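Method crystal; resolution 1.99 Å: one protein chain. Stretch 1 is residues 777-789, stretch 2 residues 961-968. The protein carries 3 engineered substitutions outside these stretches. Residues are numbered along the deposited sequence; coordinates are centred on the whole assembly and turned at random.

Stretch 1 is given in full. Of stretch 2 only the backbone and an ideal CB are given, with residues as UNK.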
# COMPACT_ATOMS: atom_id res chain seq x y z
N ASN A 777 -10.35 37.37 -17.77
CA ASN A 777 -11.71 37.88 -17.73
C ASN A 777 -12.16 37.92 -16.28
O ASN A 777 -12.20 36.88 -15.63
CB ASN A 777 -12.58 36.92 -18.54
CG ASN A 777 -13.89 37.51 -18.92
OD1 ASN A 777 -14.34 38.48 -18.31
ND2 ASN A 777 -14.53 36.92 -19.94
N ASP A 778 -12.50 39.08 -15.75
CA ASP A 778 -12.93 39.05 -14.36
C ASP A 778 -14.44 38.93 -14.19
O ASP A 778 -14.91 38.80 -13.05
CB ASP A 778 -12.38 40.25 -13.59
CG ASP A 778 -11.72 39.84 -12.27
OD1 ASP A 778 -10.60 40.32 -11.99
OD2 ASP A 778 -12.32 39.04 -11.52
N PHE A 779 -15.21 38.95 -15.28
CA PHE A 779 -16.62 38.55 -15.27
C PHE A 779 -17.52 39.55 -14.54
O PHE A 779 -18.56 39.18 -13.99
CB PHE A 779 -16.79 37.14 -14.68
CG PHE A 779 -16.00 36.09 -15.39
CD1 PHE A 779 -16.39 35.64 -16.64
CD2 PHE A 779 -14.86 35.55 -14.82
CE1 PHE A 779 -15.64 34.67 -17.31
CE2 PHE A 779 -14.12 34.58 -15.46
CZ PHE A 779 -14.50 34.14 -16.71
N THR A 780 -17.12 40.82 -14.54
CA THR A 780 -17.95 41.92 -14.06
C THR A 780 -19.36 41.92 -14.67
O THR A 780 -20.28 42.48 -14.07
CB THR A 780 -17.25 43.27 -14.37
OG1 THR A 780 -17.44 43.62 -15.75
CG2 THR A 780 -15.76 43.21 -14.09
N ASN A 781 -19.55 41.30 -15.85
CA ASN A 781 -20.83 41.25 -16.55
C ASN A 781 -21.88 40.37 -15.87
O ASN A 781 -23.05 40.40 -16.28
CB ASN A 781 -20.63 40.76 -18.00
CG ASN A 781 -19.81 39.47 -18.09
OD1 ASN A 781 -18.63 39.43 -17.73
ND2 ASN A 781 -20.44 38.41 -18.57
N TYR A 782 -21.50 39.58 -14.87
CA TYR A 782 -22.41 38.80 -14.04
C TYR A 782 -22.57 39.45 -12.67
O TYR A 782 -21.70 40.21 -12.23
CB TYR A 782 -21.90 37.37 -13.84
CG TYR A 782 -21.74 36.59 -15.12
CD1 TYR A 782 -22.84 36.26 -15.91
CD2 TYR A 782 -20.48 36.19 -15.54
CE1 TYR A 782 -22.68 35.55 -17.09
CE2 TYR A 782 -20.31 35.48 -16.73
CZ TYR A 782 -21.41 35.15 -17.49
OH TYR A 782 -21.22 34.45 -18.65
N PRO A 783 -23.66 39.18 -11.97
CA PRO A 783 -23.84 39.73 -10.62
C PRO A 783 -22.86 39.14 -9.60
O PRO A 783 -22.26 38.07 -9.80
CB PRO A 783 -25.28 39.35 -10.26
CG PRO A 783 -25.92 38.93 -11.55
CD PRO A 783 -24.83 38.38 -12.40
N ASP A 784 -22.72 39.85 -8.48
CA ASP A 784 -21.91 39.33 -7.39
C ASP A 784 -22.43 37.96 -6.98
O ASP A 784 -23.61 37.64 -7.16
CB ASP A 784 -21.92 40.30 -6.20
CG ASP A 784 -20.82 41.37 -6.30
OD1 ASP A 784 -21.02 42.50 -5.81
OD2 ASP A 784 -19.76 41.08 -6.89
N MET A 785 -21.51 37.13 -6.48
CA MET A 785 -21.75 35.76 -6.03
C MET A 785 -22.04 34.80 -7.18
O MET A 785 -22.46 33.67 -6.92
CB MET A 785 -22.90 35.70 -5.00
CG MET A 785 -22.78 36.74 -3.89
SD MET A 785 -21.20 36.62 -3.00
CE MET A 785 -21.46 35.04 -2.22
N THR A 786 -21.75 35.17 -8.42
CA THR A 786 -21.84 34.21 -9.52
C THR A 786 -20.58 33.35 -9.59
O THR A 786 -19.48 33.87 -9.81
CB THR A 786 -22.03 34.92 -10.84
OG1 THR A 786 -23.19 35.74 -10.76
CG2 THR A 786 -22.20 33.89 -11.96
N PHE A 787 -20.74 32.03 -9.43
CA PHE A 787 -19.61 31.12 -9.58
C PHE A 787 -19.36 30.87 -11.06
O PHE A 787 -20.29 30.72 -11.86
CB PHE A 787 -19.88 29.82 -8.82
CG PHE A 787 -19.72 29.97 -7.33
CD1 PHE A 787 -20.74 30.50 -6.56
CD2 PHE A 787 -18.53 29.61 -6.71
CE1 PHE A 787 -20.58 30.69 -5.21
CE2 PHE A 787 -18.35 29.79 -5.36
CZ PHE A 787 -19.39 30.32 -4.60
N VAL A 788 -18.09 30.87 -11.46
CA VAL A 788 -17.75 30.76 -12.88
C VAL A 788 -16.85 29.54 -13.05
O VAL A 788 -15.77 29.48 -12.46
CB VAL A 788 -17.06 32.02 -13.43
CG1 VAL A 788 -16.71 31.82 -14.93
CG2 VAL A 788 -17.97 33.25 -13.33
N ASP A 789 -17.31 28.56 -13.84
CA ASP A 789 -16.51 27.36 -14.10
C ASP A 789 -15.34 27.69 -15.02
O ASP A 789 -15.51 27.85 -16.23
CB ASP A 789 -17.38 26.26 -14.73
CG ASP A 789 -16.57 24.97 -15.06
OD1 ASP A 789 -15.32 24.96 -14.95
OD2 ASP A 789 -17.21 23.95 -15.41
N UNK A 961 -11.36 22.78 -2.77
CA UNK A 961 -11.58 24.07 -2.13
C UNK A 961 -12.45 24.94 -3.03
O UNK A 961 -12.63 24.68 -4.21
CB UNK A 961 -10.25 24.76 -1.83
N UNK A 962 -13.06 25.97 -2.43
CA UNK A 962 -14.04 26.79 -3.15
C UNK A 962 -13.42 27.41 -4.40
O UNK A 962 -12.28 27.89 -4.38
CB UNK A 962 -14.59 27.89 -2.24
N UNK A 963 -14.17 27.43 -5.50
CA UNK A 963 -13.67 28.00 -6.74
C UNK A 963 -14.12 29.45 -6.87
O UNK A 963 -14.79 30.00 -6.00
CB UNK A 963 -14.15 27.18 -7.94
N UNK A 964 -13.77 30.08 -7.98
CA UNK A 964 -13.92 31.52 -8.10
C UNK A 964 -15.39 31.94 -8.21
O UNK A 964 -16.17 31.32 -8.94
CB UNK A 964 -13.14 32.02 -9.32
N UNK A 965 -15.74 33.05 -7.53
CA UNK A 965 -17.03 33.72 -7.76
C UNK A 965 -16.80 35.21 -7.85
O UNK A 965 -15.89 35.74 -7.21
CB UNK A 965 -18.03 33.40 -6.65
N UNK A 966 -17.66 35.89 -8.61
CA UNK A 966 -17.54 37.32 -8.84
C UNK A 966 -17.73 38.07 -7.54
O UNK A 966 -18.66 37.78 -6.77
CB UNK A 966 -18.55 37.79 -9.88
N UNK A 967 -16.84 39.02 -7.26
CA UNK A 967 -16.85 39.72 -6.00
C UNK A 967 -16.04 39.04 -4.91
O UNK A 967 -15.97 39.57 -3.80
CB UNK A 967 -18.30 39.89 -5.53
N UNK A 968 -15.43 37.92 -5.21
CA UNK A 968 -14.66 37.26 -4.20
C UNK A 968 -13.56 38.18 -3.76
O UNK A 968 -13.34 38.30 -2.59
CB UNK A 968 -14.10 35.93 -4.70

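Three backbone hydrogen bonds set the frame: M785 N donates to the carbonyl O of position 966 at 2.9 Å, T786 O accepts from N of 966 at 3.0 Å, and V788 N donates to O of 964 at 3.2 Å. A single beta bridge pairs F787 with 965, CA to CA 4.1 Å.

Position 961 has no atom of stretch 1 within 5.5 Å of its ideal CB, so almost any residue would suit; it is N961.

At 962 CA-to-CB runs sideways, and the ideal CB lies 5.2 Å from F787 CE2. A long chain, polar or apolar, could reach that ring. The residue is E962, extended through chi1 and chi2 (both t), with OE2 3.6 Å from F787 CZ at the ring edge.

Position 963 also points sideways, its ideal CB 5.2 Å from F787 CD2. A small polar or beta-branched residue would fit. T963 takes rotamer p; its OG1 donates to a water at 2.7 Å, and that water donates to V788 O at 3.0 Å, linking the stretches.

At 964 CA-to-CB runs sideways, but a long side chain in the t rotamer could pass V788 and F779 and reach D778. Leucine, methionine or an aromatic could use the apolar part; a polar tip would meet the acid. Y964 does both: CE2 lies 4.0 Å from F779 CD2, while OH comes within 2.5 Å of D778 OD2, a side chain that is poorly ordered.

The ideal CB of 965 sits over the F787 ring, 3.8 Å from F787 CD2, with M785 nearby. Several apolar or aromatic residues would serve. In Y965, CB stands 3.6 Å from the centroid of the F787 ring, 3° off its normal, a CH-pi contact over the face. Rotamer p brings CE1 to 3.8 Å from M785 SD.

Position 966 points toward stretch 1 into close quarters, where P783 O, 3.7 Å from the ideal CB, limits space and F779 CB and V788 CG2 offer apolar surface. Valine, isoleucine, alanine or threonine are plausible. V966, rotamer t, places CG2 3.8 Å from F779 CB and 4.3 Å from V788 CG2.

At 967 phi/psi of 87/0 would jam a CB against the preceding carbonyl O. The backbone angles alone call for glycine, and the clash of the ideal CB with D784 OD2, at 2.3 Å, agrees. G967 occupies the third place of a type II turn from Y965 to 968.

The ideal CB of 968 has nothing of stretch 1 within 5.5 Å, so this contact sets no preference; R968 is hydrogen-bonded elsewhere in the structure.

Stretch 2 (961-968) NETYYVGR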
# COMPACT_ATOMS: atom_id res chain seq x y z
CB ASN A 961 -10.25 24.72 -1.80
CG ASN A 961 -9.36 24.84 -2.99
OD1 ASN A 961 -8.81 23.85 -3.46
ND2 ASN A 961 -9.20 26.06 -3.50
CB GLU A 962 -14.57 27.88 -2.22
CG GLU A 962 -15.67 28.78 -2.82
CD GLU A 962 -16.33 29.68 -1.76
OE1 GLU A 962 -15.60 30.38 -1.04
OE2 GLU A 962 -17.58 29.65 -1.62
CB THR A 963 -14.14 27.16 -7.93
OG1 THR A 963 -15.56 26.98 -7.86
CG2 THR A 963 -13.44 25.78 -7.93
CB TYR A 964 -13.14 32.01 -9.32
CG TYR A 964 -13.38 33.47 -9.64
CD1 TYR A 964 -12.67 34.47 -8.97
CD2 TYR A 964 -14.29 33.86 -10.62
CE1 TYR A 964 -12.88 35.84 -9.26
CE2 TYR A 964 -14.50 35.21 -10.90
CZ TYR A 964 -13.78 36.18 -10.23
OH TYR A 964 -13.99 37.52 -10.52
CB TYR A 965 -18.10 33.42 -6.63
CG TYR A 965 -17.67 33.80 -5.22
CD1 TYR A 965 -18.05 35.02 -4.66
CD2 TYR A 965 -16.91 32.92 -4.44
CE1 TYR A 965 -17.65 35.38 -3.37
CE2 TYR A 965 -16.51 33.26 -3.14
CZ TYR A 965 -16.89 34.51 -2.60
OH TYR A 965 -16.49 34.88 -1.32
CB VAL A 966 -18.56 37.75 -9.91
CG1 VAL A 966 -18.57 39.31 -10.12
CG2 VAL A 966 -18.25 37.01 -11.20
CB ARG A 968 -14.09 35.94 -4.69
CG ARG A 968 -12.94 35.43 -3.86
CD ARG A 968 -12.67 33.98 -4.12
NE ARG A 968 -11.71 33.77 -5.17
CZ ARG A 968 -11.26 32.58 -5.48
NH1 ARG A 968 -11.72 31.56 -4.82
NH2 ARG A 968 -10.40 32.41 -6.43
O HOH W 1 -16.41 28.76 -9.66
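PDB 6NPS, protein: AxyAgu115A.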